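Local coordinates for Lmo2051 protein (Listeria monocytogenes, PDB 3I18) that is of uncertain function, but supplies the PDZ domain of a probable membrane-bound serine protease of the S16 family, thought to hydrolyse proteins with ATP, at residues I45-I48 / H49-K52; A76-K79 / K80-G84. All coordinates share one frame; numbering follows the deposited sequence.

Contact 1: I45-I48 / H49-K52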
loop_
_atom_site.group_PDB
_atom_site.type_symbol
_atom_site.label_atom_id
_atom_site.label_comp_id
_atom_site.label_asym_id
_atom_site.label_seq_id
_atom_site.Cartn_x
_atom_site.Cartn_y
_atom_site.Cartn_z
ATOM N N ILE A 45 -1.131 -3.493 -6.765
ATOM C CA ILE A 45 -2.260 -4.287 -6.295
ATOM C C ILE A 45 -2.073 -5.759 -6.633
ATOM O O ILE A 45 -2.301 -6.622 -5.788
ATOM C CB ILE A 45 -3.582 -3.786 -6.912
ATOM C CG1 ILE A 45 -3.821 -2.335 -6.490
ATOM C CG2 ILE A 45 -4.742 -4.671 -6.458
ATOM C CD1 ILE A 45 -4.896 -1.635 -7.294
ATOM N N ASP A 46 -1.664 -6.054 -7.866
ATOM C CA ASP A 46 -1.449 -7.448 -8.265
ATOM C C ASP A 46 -0.491 -8.129 -7.300
ATOM O O ASP A 46 -0.703 -9.272 -6.903
ATOM C CB ASP A 46 -0.842 -7.550 -9.669
ATOM C CG ASP A 46 -1.824 -7.213 -10.766
ATOM O OD1 ASP A 46 -3.039 -7.433 -10.582
ATOM O OD2 ASP A 46 -1.367 -6.741 -11.829
ATOM N N TYR A 47 0.573 -7.421 -6.934
ATOM C CA TYR A 47 1.566 -7.983 -6.038
ATOM C C TYR A 47 0.967 -8.351 -4.691
ATOM O O TYR A 47 1.189 -9.457 -4.189
ATOM C CB TYR A 47 2.729 -7.008 -5.850
ATOM C CG TYR A 47 3.806 -7.577 -4.969
ATOM C CD1 TYR A 47 3.832 -7.307 -3.599
ATOM C CD2 TYR A 47 4.762 -8.450 -5.492
ATOM C CE1 TYR A 47 4.779 -7.901 -2.774
ATOM C CE2 TYR A 47 5.714 -9.047 -4.676
ATOM C CZ TYR A 47 5.715 -8.771 -3.319
ATOM O OH TYR A 47 6.632 -9.387 -2.500
ATOM N N ILE A 48 0.196 -7.433 -4.113
ATOM C CA ILE A 48 -0.436 -7.676 -2.820
ATOM C C ILE A 48 -1.329 -8.909 -2.925
ATOM O O ILE A 48 -1.290 -9.785 -2.061
ATOM C CB ILE A 48 -1.275 -6.448 -2.374
ATOM C CG1 ILE A 48 -0.347 -5.248 -2.115
ATOM C CG2 ILE A 48 -2.063 -6.791 -1.126
ATOM C CD1 ILE A 48 -1.068 -3.925 -1.964
ATOM N N HIS A 49 -2.113 -8.986 -4.001
ATOM C CA HIS A 49 -3.014 -10.121 -4.206
ATOM C C HIS A 49 -2.285 -11.450 -4.377
ATOM O O HIS A 49 -2.895 -12.510 -4.244
ATOM C CB HIS A 49 -3.912 -9.893 -5.425
ATOM C CG HIS A 49 -4.943 -8.824 -5.234
ATOM N ND1 HIS A 49 -5.978 -8.627 -6.122
ATOM C CD2 HIS A 49 -5.102 -7.894 -4.260
ATOM C CE1 HIS A 49 -6.731 -7.625 -5.705
ATOM N NE2 HIS A 49 -6.222 -7.164 -4.576
ATOM N N SER A 50 -0.990 -11.403 -4.680
ATOM C CA SER A 50 -0.222 -12.628 -4.850
ATOM C C SER A 50 0.228 -13.141 -3.491
ATOM O O SER A 50 0.828 -14.212 -3.376
ATOM C CB SER A 50 1.000 -12.387 -5.755
ATOM O OG SER A 50 2.027 -11.651 -5.104
ATOM N N LYS A 51 -0.062 -12.370 -2.450
ATOM C CA LYS A 51 0.317 -12.762 -1.100
ATOM C C LYS A 51 -0.873 -13.371 -0.368
ATOM O O LYS A 51 -1.927 -13.608 -0.966
ATOM C CB LYS A 51 0.855 -11.545 -0.344
ATOM C CG LYS A 51 2.040 -10.909 -1.042
ATOM C CD LYS A 51 3.137 -11.943 -1.293
ATOM C CE LYS A 51 4.220 -11.397 -2.213
ATOM N NZ LYS A 51 5.450 -12.254 -2.233
ATOM N N LYS A 52 -0.702 -13.628 0.924
ATOM C CA LYS A 52 -1.759 -14.228 1.733
ATOM C C LYS A 52 -2.073 -13.357 2.930
ATOM O O LYS A 52 -1.206 -12.627 3.417
ATOM C CB LYS A 52 -1.321 -15.601 2.248
ATOM C CG LYS A 52 -0.943 -16.606 1.179
ATOM C CD LYS A 52 0.159 -17.523 1.690
ATOM C CE LYS A 52 -0.227 -18.222 2.984
ATOM N NZ LYS A 52 0.889 -19.065 3.507
#
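H49 lies one turn beyond I45 in the C-terminal part of helix 41-49 of this PDZ domain. H49 N donates to I45 O at 3.0 Å, an i to i+4 helical bond. Its imidazole runs alongside the isoleucine and turns one face to the methyl I45 CG2, which sits 3.7 Å from the H49 ring centroid in a CH-pi contact; a flat, polarisable ring suits this exposed spot beside a branched aliphatic. S50 N keeps only a weak i to i+4 bond to D46 O and makes its better bond, i to i+3, to Y47 O, from above the carbonyl plane, while S50 OG, turned in between backbone N and carbonyl carbon (chi1 73°), takes a lone pair of Y47 O at a short 2.5 Å. A small hydroxyl thus helps the backbone satisfy a carbonyl near the helix terminus. K51 N closes on I48 O at 2.9 Å, and its side chain, bent at chi2 (-55°), passes aslant the tyrosine side chain. The phenol's stronger partner is D34, with a hydrogen bond between Y47 OH and D34 OD1; K51 NZ adds a weak one to Y47 OH at 3.1 Å, with K51 CE 3.2 Å from Y47 CZ.

Contact 2: A76-K79 / K80-G84; sequences AIDK and KGTPG
I77 and T82 are joined by a nearly straight backbone bond, I77 N to T82 O at 2.8 Å, and beyond them the chain reverses through a type I turn from D78 to G81, where G81 N donates to D78 O at 2.9 Å. Next to the I77–T82 bond, A76 and P83 form an antiparallel non-hydrogen-bonded pair, a pairing that asks for no N-H from the proline. D78 organises the turn from within. With chi1 at 67° the D78 carboxylate swings over to the returning chain. D78 OD1 accepts T82 OG1 at 2.6 Å and D78 OD2 accepts T82 N at 2.8 Å, both on the syn side though somewhat out of the carboxylate plane, so that aspartate and threonine are held by two bonds at once; K80 N adds a weak third to OD2. The whole is a beta hairpin linking strands 66-76 and 83-89 of the PDZ domain's antiparallel sheet, and G84 continues the ladder through backbone bonds with T75. G81, with its positive phi of 88°, occupies a conformation that glycine adopts readily. The I77 side chain lies across T82, I77 CD1 pressed tightly on T82 CB at 3.5 Å, while I77 CG2 approaches G84 CA to 3.6 Å, a closeness that glycine's bare CA allows. At the exposed tip K79 and K80 run side by side, K79 NZ and K80 NZ 4.1 Å apart, a spacing at which the like charges probably repel, with solvent to soften the effect.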
loop_
_atom_site.group_PDB
_atom_site.type_symbol
_atom_site.label_atom_id
_atom_site.label_comp_id
_atom_site.label_asym_id
_atom_site.label_seq_id
_atom_site.Cartn_x
_atom_site.Cartn_y
_atom_site.Cartn_z
ATOM N N ALA A 76 -7.657 -9.136 5.587
ATOM C CA ALA A 76 -8.609 -9.446 4.528
ATOM C C ALA A 76 -9.330 -8.147 4.176
ATOM O O ALA A 76 -9.823 -7.461 5.074
ATOM C CB ALA A 76 -9.613 -10.490 5.023
ATOM N N ILE A 77 -9.393 -7.788 2.894
ATOM C CA ILE A 77 -10.084 -6.549 2.534
ATOM C C ILE A 77 -11.463 -6.748 1.924
ATOM O O ILE A 77 -12.136 -5.777 1.578
ATOM C CB ILE A 77 -9.227 -5.624 1.603
ATOM C CG1 ILE A 77 -8.668 -6.406 0.415
ATOM C CG2 ILE A 77 -8.121 -4.956 2.403
ATOM C CD1 ILE A 77 -9.704 -6.699 -0.657
ATOM N N ASP A 78 -11.896 -7.997 1.789
ATOM C CA ASP A 78 -13.233 -8.267 1.267
ATOM C C ASP A 78 -13.745 -9.616 1.764
ATOM O O ASP A 78 -12.976 -10.427 2.282
ATOM C CB ASP A 78 -13.263 -8.178 -0.269
ATOM C CG ASP A 78 -12.460 -9.265 -0.947
ATOM O OD1 ASP A 78 -12.144 -9.103 -2.149
ATOM O OD2 ASP A 78 -12.155 -10.277 -0.296
ATOM N N LYS A 79 -15.047 -9.846 1.629
ATOM C CA LYS A 79 -15.652 -11.084 2.105
ATOM C C LYS A 79 -15.120 -12.342 1.420
ATOM O O LYS A 79 -15.344 -13.453 1.901
ATOM C CB LYS A 79 -17.179 -11.010 1.971
ATOM C CG LYS A 79 -17.685 -10.778 0.563
ATOM C CD LYS A 79 -19.203 -10.708 0.538
ATOM C CE LYS A 79 -19.709 -10.570 -0.883
ATOM N NZ LYS A 79 -19.270 -11.723 -1.724
ATOM N N LYS A 80 -14.401 -12.167 0.314
ATOM C CA LYS A 80 -13.836 -13.299 -0.412
ATOM C C LYS A 80 -12.442 -13.662 0.088
ATOM O O LYS A 80 -11.843 -14.627 -0.381
ATOM C CB LYS A 80 -13.792 -13.006 -1.916
ATOM C CG LYS A 80 -15.163 -13.018 -2.578
ATOM C CD LYS A 80 -15.880 -14.337 -2.314
ATOM C CE LYS A 80 -17.294 -14.324 -2.868
ATOM N NZ LYS A 80 -18.030 -15.574 -2.522
ATOM N N GLY A 81 -11.921 -12.882 1.033
ATOM C CA GLY A 81 -10.609 -13.175 1.586
ATOM C C GLY A 81 -9.421 -12.571 0.857
ATOM O O GLY A 81 -8.278 -12.975 1.089
ATOM N N THR A 82 -9.677 -11.607 -0.018
ATOM C CA THR A 82 -8.602 -10.960 -0.772
ATOM C C THR A 82 -7.671 -10.239 0.198
ATOM O O THR A 82 -8.125 -9.482 1.040
ATOM C CB THR A 82 -9.171 -9.940 -1.764
ATOM O OG1 THR A 82 -10.093 -10.594 -2.651
ATOM C CG2 THR A 82 -8.051 -9.313 -2.574
ATOM N N PRO A 83 -6.352 -10.471 0.092
ATOM C CA PRO A 83 -5.368 -9.834 0.977
ATOM C C PRO A 83 -5.247 -8.352 0.644
ATOM O O PRO A 83 -5.376 -7.973 -0.518
ATOM C CB PRO A 83 -4.067 -10.587 0.660
ATOM C CG PRO A 83 -4.515 -11.841 -0.061
ATOM C CD PRO A 83 -5.685 -11.360 -0.869
ATOM N N GLY A 84 -5.002 -7.525 1.657
ATOM C CA GLY A 84 -4.859 -6.101 1.433
ATOM C C GLY A 84 -4.201 -5.391 2.603
ATOM O O GLY A 84 -4.136 -5.923 3.711
#

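Overall arrangement
Contact 1 comes first along the chain, at the end of helix 41-49 and in the loop leading to strand 56-63; contact 2 follows in series, at the hairpin between strands 66-76 and 83-89. Their centres lie about 11 Å apart on the same side of the chain's centre, and the two touch directly. H49 NE2 packs on T82 CG2 at 3.5 Å, I48 CG2 on P83 O at 3.6 Å, and K51 O on P83 CG at 3.3 Å. The end of the helix therefore rests against the start of strand 83-89, so the helix end and the hairpin share one side of the PDZ fold.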